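PDB 5SV5: microbial collagenase from Bacillus anthracis, which probably degrades collagen as a secreted zinc metallopeptidase, of which this is the pre-peptidase C-terminal domain, likely an accessory module that assists substrate binding. Local coordinates for residues V43-H57 with Y86-Y100. Residues are numbered along the deposited sequence; the frame is centred on the assembly and turned at random.
Sequences VLNEYGIGMTWVLHH and YYLYVYKYDNGDGTY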
# COMPACT_ATOMS: atom_id res chain seq x y z
N VAL A 43 1.40 -1.70 -6.98
CA VAL A 43 2.77 -1.81 -6.49
C VAL A 43 3.54 -2.75 -7.41
O VAL A 43 3.11 -3.87 -7.65
CB VAL A 43 2.81 -2.33 -5.04
CG1 VAL A 43 4.24 -2.63 -4.60
CG2 VAL A 43 2.16 -1.31 -4.10
N LEU A 44 4.66 -2.26 -7.94
CA LEU A 44 5.54 -3.07 -8.77
C LEU A 44 6.58 -3.71 -7.86
O LEU A 44 7.37 -3.02 -7.21
CB LEU A 44 6.21 -2.22 -9.85
CG LEU A 44 5.21 -1.48 -10.76
CD1 LEU A 44 5.93 -0.62 -11.79
CD2 LEU A 44 4.16 -2.37 -11.38
N ASN A 45 6.54 -5.04 -7.81
CA ASN A 45 7.40 -5.87 -6.96
C ASN A 45 8.66 -6.16 -7.76
O ASN A 45 8.75 -7.18 -8.47
CB ASN A 45 6.61 -7.13 -6.60
CG ASN A 45 7.36 -8.11 -5.74
OD1 ASN A 45 8.48 -7.87 -5.27
ND2 ASN A 45 6.73 -9.26 -5.53
N GLU A 46 9.63 -5.25 -7.69
CA GLU A 46 10.74 -5.25 -8.62
C GLU A 46 11.63 -6.48 -8.54
O GLU A 46 12.18 -6.90 -9.56
CB GLU A 46 11.55 -3.96 -8.47
CG GLU A 46 10.73 -2.70 -8.76
CD GLU A 46 11.51 -1.40 -8.70
OE1 GLU A 46 12.60 -1.36 -8.06
OE2 GLU A 46 11.04 -0.42 -9.30
N TYR A 47 11.81 -7.03 -7.35
CA TYR A 47 12.66 -8.21 -7.15
C TYR A 47 11.87 -9.49 -6.93
O TYR A 47 12.45 -10.55 -6.68
CB TYR A 47 13.69 -7.96 -6.03
CG TYR A 47 14.82 -7.09 -6.52
CD1 TYR A 47 14.68 -5.72 -6.60
CD2 TYR A 47 16.00 -7.66 -6.99
CE1 TYR A 47 15.70 -4.92 -7.11
CE2 TYR A 47 17.02 -6.87 -7.50
CZ TYR A 47 16.87 -5.51 -7.56
OH TYR A 47 17.89 -4.72 -8.05
N GLY A 48 10.54 -9.43 -7.07
CA GLY A 48 9.73 -10.64 -7.00
C GLY A 48 9.78 -11.33 -5.66
O GLY A 48 9.78 -12.55 -5.60
N ILE A 49 9.79 -10.54 -4.58
CA ILE A 49 9.80 -11.10 -3.23
C ILE A 49 8.38 -11.39 -2.77
O ILE A 49 7.39 -11.11 -3.47
CB ILE A 49 10.53 -10.15 -2.22
CG1 ILE A 49 9.76 -8.84 -1.98
CG2 ILE A 49 11.95 -9.87 -2.70
CD1 ILE A 49 10.27 -8.04 -0.81
N GLY A 50 8.26 -12.00 -1.60
CA GLY A 50 6.94 -12.27 -1.02
C GLY A 50 6.41 -11.03 -0.34
O GLY A 50 6.67 -10.81 0.84
N MSE A 51 5.71 -10.20 -1.10
CA MSE A 51 5.17 -8.93 -0.59
C MSE A 51 3.77 -8.70 -1.14
O MSE A 51 3.36 -9.30 -2.14
CB MSE A 51 6.11 -7.76 -0.89
CG MSE A 51 6.18 -7.48 -2.40
SE MSE A 51 7.20 -5.83 -2.80
CE MSE A 51 5.95 -4.60 -1.93
N THR A 52 3.05 -7.81 -0.46
CA THR A 52 1.70 -7.47 -0.86
C THR A 52 1.34 -6.11 -0.27
O THR A 52 2.20 -5.43 0.30
CB THR A 52 0.70 -8.58 -0.48
OG1 THR A 52 -0.54 -8.34 -1.14
CG2 THR A 52 0.50 -8.68 1.01
N TRP A 53 0.08 -5.71 -0.41
CA TRP A 53 -0.39 -4.53 0.29
C TRP A 53 -1.85 -4.73 0.70
O TRP A 53 -2.59 -5.51 0.08
CB TRP A 53 -0.22 -3.24 -0.54
CG TRP A 53 -1.00 -3.16 -1.83
CD1 TRP A 53 -0.51 -3.39 -3.08
CD2 TRP A 53 -2.38 -2.81 -2.00
NE1 TRP A 53 -1.49 -3.21 -4.02
CE2 TRP A 53 -2.66 -2.86 -3.38
CE3 TRP A 53 -3.41 -2.46 -1.12
CZ2 TRP A 53 -3.94 -2.59 -3.90
CZ3 TRP A 53 -4.67 -2.22 -1.63
CH2 TRP A 53 -4.93 -2.27 -3.01
N VAL A 54 -2.24 -4.04 1.77
CA VAL A 54 -3.62 -3.98 2.22
C VAL A 54 -3.96 -2.53 2.56
O VAL A 54 -3.08 -1.74 2.93
CB VAL A 54 -3.92 -4.91 3.42
CG1 VAL A 54 -3.69 -6.36 3.08
CG2 VAL A 54 -3.15 -4.51 4.68
N LEU A 55 -5.24 -2.19 2.44
CA LEU A 55 -5.72 -0.83 2.63
C LEU A 55 -6.87 -0.81 3.63
O LEU A 55 -7.80 -1.62 3.51
CB LEU A 55 -6.23 -0.28 1.30
CG LEU A 55 -6.72 1.17 1.29
CD1 LEU A 55 -5.57 2.15 1.37
CD2 LEU A 55 -7.57 1.43 0.05
N HIS A 56 -6.83 0.13 4.58
CA HIS A 56 -7.93 0.35 5.50
C HIS A 56 -8.42 1.79 5.41
O HIS A 56 -7.62 2.73 5.44
CB HIS A 56 -7.52 0.09 6.96
CG HIS A 56 -7.22 -1.33 7.26
ND1 HIS A 56 -8.20 -2.25 7.54
CD2 HIS A 56 -6.05 -2.02 7.30
CE1 HIS A 56 -7.65 -3.43 7.75
NE2 HIS A 56 -6.35 -3.32 7.59
N HIS A 57 -9.74 1.95 5.35
CA HIS A 57 -10.35 3.25 5.64
C HIS A 57 -10.23 3.46 7.16
O HIS A 57 -10.34 2.49 7.92
CB HIS A 57 -11.81 3.22 5.20
CG HIS A 57 -12.53 4.52 5.34
ND1 HIS A 57 -13.18 4.89 6.48
CD2 HIS A 57 -12.74 5.51 4.45
CE1 HIS A 57 -13.74 6.07 6.30
NE2 HIS A 57 -13.48 6.47 5.08
N TYR A 86 -7.35 7.17 4.58
CA TYR A 86 -6.94 5.80 4.37
C TYR A 86 -5.52 5.55 4.84
O TYR A 86 -4.66 6.45 4.79
CB TYR A 86 -7.00 5.46 2.87
CG TYR A 86 -8.40 5.30 2.35
CD1 TYR A 86 -9.15 6.41 1.98
CD2 TYR A 86 -8.99 4.05 2.24
CE1 TYR A 86 -10.46 6.27 1.53
CE2 TYR A 86 -10.28 3.90 1.77
CZ TYR A 86 -11.01 5.01 1.42
OH TYR A 86 -12.31 4.84 0.96
N TYR A 87 -5.28 4.32 5.28
CA TYR A 87 -3.95 3.83 5.62
C TYR A 87 -3.66 2.65 4.70
O TYR A 87 -4.45 1.71 4.61
CB TYR A 87 -3.87 3.41 7.08
CG TYR A 87 -4.06 4.56 8.03
CD1 TYR A 87 -3.06 5.51 8.21
CD2 TYR A 87 -5.24 4.72 8.73
CE1 TYR A 87 -3.23 6.57 9.07
CE2 TYR A 87 -5.42 5.77 9.60
CZ TYR A 87 -4.41 6.70 9.77
OH TYR A 87 -4.58 7.76 10.63
N LEU A 88 -2.53 2.75 4.00
CA LEU A 88 -2.05 1.74 3.05
C LEU A 88 -0.78 1.12 3.62
O LEU A 88 0.19 1.83 3.92
CB LEU A 88 -1.76 2.43 1.71
CG LEU A 88 -1.08 1.57 0.65
CD1 LEU A 88 -1.95 0.39 0.23
CD2 LEU A 88 -0.72 2.42 -0.55
N TYR A 89 -0.78 -0.21 3.75
CA TYR A 89 0.34 -0.96 4.29
C TYR A 89 0.95 -1.78 3.17
O TYR A 89 0.28 -2.65 2.61
CB TYR A 89 -0.13 -1.90 5.42
CG TYR A 89 -0.77 -1.14 6.56
CD1 TYR A 89 -2.11 -0.76 6.52
CD2 TYR A 89 -0.03 -0.79 7.67
CE1 TYR A 89 -2.68 -0.02 7.54
CE2 TYR A 89 -0.60 -0.05 8.71
CZ TYR A 89 -1.92 0.33 8.63
OH TYR A 89 -2.50 1.06 9.63
N VAL A 90 2.21 -1.48 2.83
CA VAL A 90 2.98 -2.23 1.83
C VAL A 90 3.99 -3.05 2.62
O VAL A 90 4.81 -2.47 3.35
CB VAL A 90 3.67 -1.28 0.83
CG1 VAL A 90 4.48 -2.07 -0.18
CG2 VAL A 90 2.65 -0.36 0.16
N TYR A 91 3.94 -4.37 2.52
CA TYR A 91 4.72 -5.18 3.44
C TYR A 91 5.16 -6.50 2.83
O TYR A 91 4.56 -6.99 1.86
CB TYR A 91 3.92 -5.42 4.75
CG TYR A 91 2.71 -6.32 4.61
CD1 TYR A 91 1.48 -5.82 4.20
CD2 TYR A 91 2.80 -7.67 4.88
CE1 TYR A 91 0.37 -6.64 4.08
CE2 TYR A 91 1.71 -8.50 4.77
CZ TYR A 91 0.49 -7.98 4.37
OH TYR A 91 -0.63 -8.79 4.25
N LYS A 92 6.20 -7.06 3.42
CA LYS A 92 6.68 -8.37 3.02
C LYS A 92 6.38 -9.42 4.09
O LYS A 92 6.34 -9.14 5.28
CB LYS A 92 8.16 -8.37 2.63
CG LYS A 92 9.12 -7.98 3.73
CD LYS A 92 10.56 -8.08 3.27
CE LYS A 92 11.52 -7.70 4.39
NZ LYS A 92 12.94 -7.74 3.96
N TYR A 93 6.17 -10.64 3.61
CA TYR A 93 5.84 -11.79 4.47
C TYR A 93 6.84 -12.94 4.33
O TYR A 93 6.64 -13.99 4.94
CB TYR A 93 4.40 -12.29 4.19
CG TYR A 93 4.12 -12.56 2.72
CD1 TYR A 93 4.58 -13.72 2.10
CD2 TYR A 93 3.42 -11.64 1.95
CE1 TYR A 93 4.36 -13.96 0.75
CE2 TYR A 93 3.19 -11.88 0.60
CZ TYR A 93 3.66 -13.04 0.02
OH TYR A 93 3.44 -13.25 -1.33
N ASP A 94 7.88 -12.77 3.52
CA ASP A 94 8.95 -13.78 3.44
C ASP A 94 10.30 -13.12 3.71
O ASP A 94 10.34 -11.93 4.04
CB ASP A 94 8.90 -14.61 2.13
CG ASP A 94 9.42 -13.89 0.89
OD1 ASP A 94 9.79 -12.70 0.96
OD2 ASP A 94 9.44 -14.56 -0.18
N ASN A 95 11.39 -13.87 3.58
CA ASN A 95 12.73 -13.34 3.89
C ASN A 95 13.47 -12.63 2.75
O ASN A 95 14.66 -12.36 2.87
CB ASN A 95 13.60 -14.47 4.49
CG ASN A 95 13.13 -14.91 5.86
OD1 ASN A 95 12.74 -14.09 6.70
ND2 ASN A 95 13.17 -16.22 6.12
N GLY A 96 12.78 -12.29 1.67
CA GLY A 96 13.42 -11.57 0.58
C GLY A 96 13.69 -10.10 0.85
O GLY A 96 13.04 -9.49 1.68
N ASP A 97 14.68 -9.56 0.15
CA ASP A 97 14.97 -8.13 0.13
C ASP A 97 14.57 -7.60 -1.24
O ASP A 97 14.97 -8.15 -2.28
CB ASP A 97 16.45 -7.87 0.35
CG ASP A 97 16.90 -8.15 1.77
OD1 ASP A 97 16.07 -8.09 2.70
OD2 ASP A 97 18.10 -8.41 1.96
N GLY A 98 13.82 -6.51 -1.26
CA GLY A 98 13.41 -5.96 -2.54
C GLY A 98 13.01 -4.52 -2.47
O GLY A 98 12.82 -3.95 -1.40
N THR A 99 12.94 -3.93 -3.64
CA THR A 99 12.46 -2.58 -3.86
C THR A 99 11.10 -2.64 -4.54
O THR A 99 10.72 -3.67 -5.12
CB THR A 99 13.45 -1.80 -4.74
OG1 THR A 99 13.66 -2.54 -5.95
CG2 THR A 99 14.78 -1.61 -4.03
N TYR A 100 10.37 -1.53 -4.49
CA TYR A 100 9.06 -1.48 -5.12
C TYR A 100 8.76 -0.07 -5.59
O TYR A 100 9.38 0.90 -5.14
CB TYR A 100 7.95 -2.01 -4.18
CG TYR A 100 7.70 -1.13 -2.96
CD1 TYR A 100 6.86 -0.02 -3.05
CD2 TYR A 100 8.33 -1.38 -1.76
CE1 TYR A 100 6.64 0.80 -1.95
CE2 TYR A 100 8.11 -0.57 -0.65
CZ TYR A 100 7.27 0.53 -0.75
OH TYR A 100 7.03 1.35 0.33
O HOH W 1 10.78 -6.38 -4.72
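Selenomethionine Met51 lays its methyl against Val90 on the inner face of the sheet, CE to CG1 at 3.4 Å, tighter than usual for two carbons. The Met51 side chain bends at chi3 (-65°), which brings CE to 4.0 Å from Tyr100 CB as well, the two side chains crossing at about a right angle, while Val90 CG1 sits over the centre of the Tyr100 ring. Val43 CG1 closes on Tyr100 CB, and further along, Leu88 CD1 meets Trp53 CE3 at 3.5 Å. At the far end the His57 ring stands edge-on over a face of Tyr86, planes at 87°. Strands 51-57 and 86-92 themselves run antiparallel, and three hydrogen-bonded pairs, Thr52-Tyr91, Val54-Tyr89 and His56-Tyr87, hold the register. Loops join this pair to strands 43-45 and 98-100, which lie in the opposite layer of a jelly-roll-like beta-sandwich, so Met51, Val90, Val43 and Tyr100 pack between the layers, as part of the core. Tyr100 OH hydrogen-bonds to Asp27, a residue of the sodium sites. The other face of strands 51-57 and 86-92 is more open: Thr52 CG2 rests 3.4 Å from Tyr91 CZ, alongside the phenol. In the loops, Gly50 lies against a face of Tyr93, its O over the ring centre, and that same O takes a nearly straight bond from Tyr93 N (168°). Asp94 OD1 reaches Gly50 N only weakly. Toward solvent Thr99 OG1 donates to Glu46 OE1 at 2.6 Å, on the anti side of the carboxylate, whose OE2 pairs with Lys17; a water bridges Asn45 OD1, Tyr47 N and Thr99 O.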